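Local coordinates for probable dipeptidase (Pseudomonas aeruginosa, PDB 3B40), which probably hydrolyses dipeptides as a metal-dependent peptidase of the membrane dipeptidase family M19, built on a TIM-barrel fold, at residues Q49-L60 / W369-N377. The protein carries 11 engineered substitutions. Residues are numbered along the deposited sequence; the frame is centred on the assembly and turned at random.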
loop_
_atom_site.group_PDB
_atom_site.type_symbol
_atom_site.label_atom_id
_atom_site.label_comp_id
_atom_site.label_asym_id
_atom_site.label_seq_id
_atom_site.Cartn_x
_atom_site.Cartn_y
_atom_site.Cartn_z
ATOM N N GLN A 49 -1.863 -4.854 -13.631
ATOM C CA GLN A 49 -0.800 -3.863 -13.620
ATOM C C GLN A 49 0.555 -4.492 -13.335
ATOM O O GLN A 49 1.560 -3.816 -13.367
ATOM C CB GLN A 49 -1.154 -2.733 -12.657
ATOM C CG GLN A 49 -2.274 -1.880 -13.208
ATOM C CD GLN A 49 -2.790 -0.846 -12.206
ATOM O OE1 GLN A 49 -3.213 -1.189 -11.113
ATOM N NE2 GLN A 49 -2.786 0.412 -12.603
ATOM N N LEU A 50 0.569 -5.794 -13.065
ATOM C CA LEU A 50 1.802 -6.532 -12.864
ATOM C C LEU A 50 1.781 -7.909 -13.569
ATOM O O LEU A 50 0.865 -8.724 -13.367
ATOM C CB LEU A 50 2.094 -6.730 -11.366
ATOM C CG LEU A 50 3.177 -7.767 -10.967
ATOM C CD1 LEU A 50 4.665 -7.361 -11.321
ATOM C CD2 LEU A 50 3.071 -8.224 -9.506
ATOM N N ASP A 51 2.845 -8.180 -14.310
ATOM C CA ASP A 51 3.159 -9.547 -14.793
ATOM C C ASP A 51 4.643 -9.611 -15.113
ATOM O O ASP A 51 5.317 -8.597 -15.027
ATOM C CB ASP A 51 2.298 -9.937 -16.001
ATOM C CG ASP A 51 2.274 -8.861 -17.071
ATOM O OD1 ASP A 51 3.341 -8.615 -17.709
ATOM O OD2 ASP A 51 1.174 -8.285 -17.298
ATOM N N LEU A 52 5.161 -10.790 -15.477
ATOM C CA LEU A 52 6.602 -10.902 -15.702
ATOM C C LEU A 52 7.080 -10.150 -16.952
ATOM O O LEU A 52 8.199 -9.668 -17.004
ATOM C CB LEU A 52 7.067 -12.361 -15.680
ATOM C CG LEU A 52 6.868 -13.166 -14.380
ATOM C CD1 LEU A 52 7.224 -14.639 -14.621
ATOM C CD2 LEU A 52 7.658 -12.621 -13.207
ATOM N N VAL A 53 6.208 -10.048 -17.948
ATOM C CA VAL A 53 6.473 -9.282 -19.169
ATOM C C VAL A 53 6.600 -7.775 -18.910
ATOM O O VAL A 53 7.595 -7.140 -19.316
ATOM C CB VAL A 53 5.383 -9.548 -20.249
ATOM C CG1 VAL A 53 5.645 -8.692 -21.517
ATOM C CG2 VAL A 53 5.346 -11.047 -20.616
ATOM N N LYS A 54 5.608 -7.198 -18.219
ATOM C CA LYS A 54 5.643 -5.755 -17.923
ATOM C C LYS A 54 6.869 -5.444 -17.057
ATOM O O LYS A 54 7.556 -4.470 -17.304
ATOM C CB LYS A 54 4.351 -5.274 -17.250
ATOM C CG LYS A 54 3.098 -5.326 -18.135
ATOM C CD LYS A 54 1.862 -4.893 -17.348
ATOM C CE LYS A 54 0.623 -4.852 -18.196
ATOM N NZ LYS A 54 0.236 -6.252 -18.536
ATOM N N ALA A 55 7.172 -6.313 -16.086
ATOM C CA ALA A 55 8.270 -6.070 -15.144
ATOM C C ALA A 55 9.629 -6.144 -15.794
ATOM O O ALA A 55 10.509 -5.354 -15.454
ATOM C CB ALA A 55 8.198 -7.025 -13.931
ATOM N N GLY A 56 9.798 -7.103 -16.714
ATOM C CA GLY A 56 11.019 -7.217 -17.514
ATOM C C GLY A 56 11.254 -5.995 -18.386
ATOM O O GLY A 56 12.378 -5.525 -18.505
ATOM N N ARG A 57 10.181 -5.500 -19.002
ATOM C CA ARG A 57 10.207 -4.310 -19.854
ATOM C C ARG A 57 10.609 -3.062 -19.068
ATOM O O ARG A 57 11.417 -2.254 -19.540
ATOM C CB ARG A 57 8.821 -4.045 -20.438
ATOM C CG ARG A 57 8.721 -4.175 -21.946
ATOM C CD ARG A 57 7.431 -3.527 -22.449
ATOM N NE ARG A 57 6.233 -4.283 -22.086
ATOM C CZ ARG A 57 5.068 -3.723 -21.743
ATOM N NH1 ARG A 57 4.929 -2.404 -21.700
ATOM N NH2 ARG A 57 4.030 -4.479 -21.444
ATOM N N GLY A 58 10.007 -2.885 -17.894
ATOM C CA GLY A 58 10.296 -1.731 -17.075
ATOM C C GLY A 58 11.589 -1.902 -16.327
ATOM O O GLY A 58 12.145 -0.920 -15.866
ATOM N N ARG A 59 12.065 -3.147 -16.180
ATOM C CA ARG A 59 13.242 -3.432 -15.322
ATOM C C ARG A 59 12.941 -3.302 -13.820
ATOM O O ARG A 59 13.828 -2.967 -13.048
ATOM C CB ARG A 59 14.465 -2.540 -15.671
ATOM C CG ARG A 59 14.900 -2.531 -17.145
ATOM C CD ARG A 59 15.289 -3.924 -17.641
ATOM N NE ARG A 59 16.322 -4.580 -16.823
ATOM C CZ ARG A 59 17.634 -4.584 -17.092
ATOM N NH1 ARG A 59 18.451 -5.227 -16.277
ATOM N NH2 ARG A 59 18.140 -3.982 -18.183
ATOM N N LEU A 60 11.689 -3.541 -13.414
ATOM C CA LEU A 60 11.341 -3.626 -11.986
ATOM C C LEU A 60 11.984 -4.863 -11.419
ATOM O O LEU A 60 11.720 -5.953 -11.921
ATOM C CB LEU A 60 9.819 -3.756 -11.827
ATOM C CG LEU A 60 9.327 -3.715 -10.367
ATOM C CD1 LEU A 60 9.753 -2.448 -9.628
ATOM C CD2 LEU A 60 7.809 -3.906 -10.277
ATOM N N TRP A 369 2.296 6.686 -15.424
ATOM C CA TRP A 369 2.751 5.465 -14.716
ATOM C C TRP A 369 1.570 4.565 -14.441
ATOM O O TRP A 369 1.003 4.599 -13.363
ATOM C CB TRP A 369 3.482 5.809 -13.408
ATOM C CG TRP A 369 4.089 4.633 -12.643
ATOM C CD1 TRP A 369 4.616 3.490 -13.177
ATOM C CD2 TRP A 369 4.249 4.514 -11.210
ATOM N NE1 TRP A 369 5.080 2.658 -12.167
ATOM C CE2 TRP A 369 4.882 3.279 -10.956
ATOM C CE3 TRP A 369 3.923 5.350 -10.112
ATOM C CZ2 TRP A 369 5.203 2.851 -9.661
ATOM C CZ3 TRP A 369 4.251 4.932 -8.837
ATOM C CH2 TRP A 369 4.880 3.680 -8.616
ATOM N N LYS A 370 1.239 3.723 -15.411
ATOM C CA LYS A 370 -0.017 3.021 -15.379
ATOM C C LYS A 370 0.158 1.547 -15.083
ATOM O O LYS A 370 -0.813 0.844 -14.804
ATOM C CB LYS A 370 -0.776 3.238 -16.688
ATOM C CG LYS A 370 -0.240 2.461 -17.894
ATOM C CD LYS A 370 -1.070 2.793 -19.124
ATOM C CE LYS A 370 -0.271 2.569 -20.387
ATOM N NZ LYS A 370 -0.270 1.122 -20.788
ATOM N N ASP A 371 1.397 1.082 -15.185
ATOM C CA ASP A 371 1.737 -0.278 -14.787
ATOM C C ASP A 371 3.260 -0.404 -14.564
ATOM O O ASP A 371 4.008 0.572 -14.728
ATOM C CB ASP A 371 1.145 -1.311 -15.792
ATOM C CG ASP A 371 1.765 -1.211 -17.184
ATOM O OD1 ASP A 371 3.005 -1.019 -17.296
ATOM O OD2 ASP A 371 1.001 -1.319 -18.167
ATOM N N VAL A 372 3.716 -1.588 -14.170
ATOM C CA VAL A 372 5.112 -1.755 -13.715
ATOM C C VAL A 372 6.118 -1.557 -14.838
ATOM O O VAL A 372 7.306 -1.387 -14.570
ATOM C CB VAL A 372 5.402 -3.120 -13.010
ATOM C CG1 VAL A 372 4.628 -3.202 -11.691
ATOM C CG2 VAL A 372 5.072 -4.298 -13.939
ATOM N N SER A 373 5.632 -1.586 -16.084
ATOM C CA SER A 373 6.519 -1.462 -17.239
ATOM C C SER A 373 6.943 -0.001 -17.404
ATOM O O SER A 373 7.897 0.294 -18.146
ATOM C CB SER A 373 5.842 -1.985 -18.521
ATOM O OG SER A 373 4.986 -1.014 -19.081
ATOM N N GLU A 374 6.246 0.897 -16.697
ATOM C CA GLU A 374 6.436 2.372 -16.841
ATOM C C GLU A 374 7.227 3.053 -15.684
ATOM O O GLU A 374 7.327 4.300 -15.592
ATOM C CB GLU A 374 5.079 3.046 -17.082
ATOM C CG GLU A 374 4.515 2.794 -18.486
ATOM C CD GLU A 374 3.274 3.610 -18.845
ATOM O OE1 GLU A 374 2.646 4.258 -17.978
ATOM O OE2 GLU A 374 2.910 3.606 -20.043
ATOM N N ILE A 375 7.850 2.248 -14.832
ATOM C CA ILE A 375 8.628 2.815 -13.696
ATOM C C ILE A 375 9.693 3.840 -14.089
ATOM O O ILE A 375 9.969 4.778 -13.336
ATOM C CB ILE A 375 9.266 1.708 -12.803
ATOM C CG1 ILE A 375 10.340 0.905 -13.570
ATOM C CG2 ILE A 375 8.160 0.782 -12.255
ATOM C CD1 ILE A 375 11.385 0.210 -12.631
ATOM N N ARG A 376 10.297 3.686 -15.277
ATOM C CA ARG A 376 11.365 4.591 -15.677
ATOM C C ARG A 376 10.842 5.996 -15.956
ATOM O O ARG A 376 11.604 6.950 -15.943
ATOM C CB ARG A 376 12.153 4.017 -16.861
ATOM C CG ARG A 376 12.735 2.628 -16.514
ATOM C CD ARG A 376 13.427 1.933 -17.662
ATOM N NE ARG A 376 12.481 1.700 -18.744
ATOM C CZ ARG A 376 12.711 0.933 -19.795
ATOM N NH1 ARG A 376 13.879 0.296 -19.931
ATOM N NH2 ARG A 376 11.776 0.819 -20.712
ATOM N N ASN A 377 9.545 6.102 -16.251
ATOM C CA ASN A 377 8.838 7.379 -16.342
ATOM C C ASN A 377 8.901 8.157 -15.017
ATOM O O ASN A 377 9.024 9.377 -15.035
ATOM C CB ASN A 377 7.379 7.157 -16.720
ATOM C CG ASN A 377 7.202 6.796 -18.185
ATOM O OD1 ASN A 377 8.186 6.724 -18.947
ATOM N ND2 ASN A 377 5.942 6.596 -18.603
HETATM O O HOH W 1 5.434 0.122 -21.657
HETATM O O HOH W 2 13.720 -2.879 -21.213
#
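Val372 is the bump of this contact, its two methyl groups pushed into a hollow walled by Leu50, Lys54, Ala55 and Leu60. A chi1 of -66° sets CG1 beside the backbone N and CG2 between N and the carbonyl carbon, splitting the methyls between two walls. Val372 CG2 presses against Lys54 CB at 3.5 Å, with Leu50 CD1 and Ala55 CB a little farther off, while Val372 CG1 meets Leu60 CD2 at 3.6 Å. The base of the valine is tethered across the contact, since Val372 N donates to Gln49 O over 3.2 Å.

Next to this knob Gly58, without a side chain, lets Ser373 lie against the end of helix 52-58; the CA atoms of Gly58 and Ser373 are 3.8 Å apart. Beyond it, a Schellman motif with Arg59 at positive phi (72°) turns Leu60 back toward Val372 and Ile375. Ile375 CG1 packs on Gly58 O at 3.4 Å, while Arg57 O sits above the Arg376 guanidinium, toward its rim, at too poor an angle for a hydrogen bond.

At the other end, Gln49 NE2 reaches Lys370 O from above the carbonyl plane (3.0 Å), and the same amide is held by Asn361 and Gly364. Asp371 OD1 accepts from Ser373 N, closing an Asx turn that probably stiffens the bend carrying Val372, and from Ser373 OG as well. The contact joins helix 52-58 to the loop entering helix 375-385, with Phe131 of strand 131-138 behind the hollow. Apolar packing probably supplies most of the burial, and two direct bonds fix the Gln49 end; the Arg57 end, where a water donates to Ser373 OG and accepts weakly from Arg57 NH1, is probably held less rigidly, and buried Gly58 O has no hydrogen-bond partner in the model.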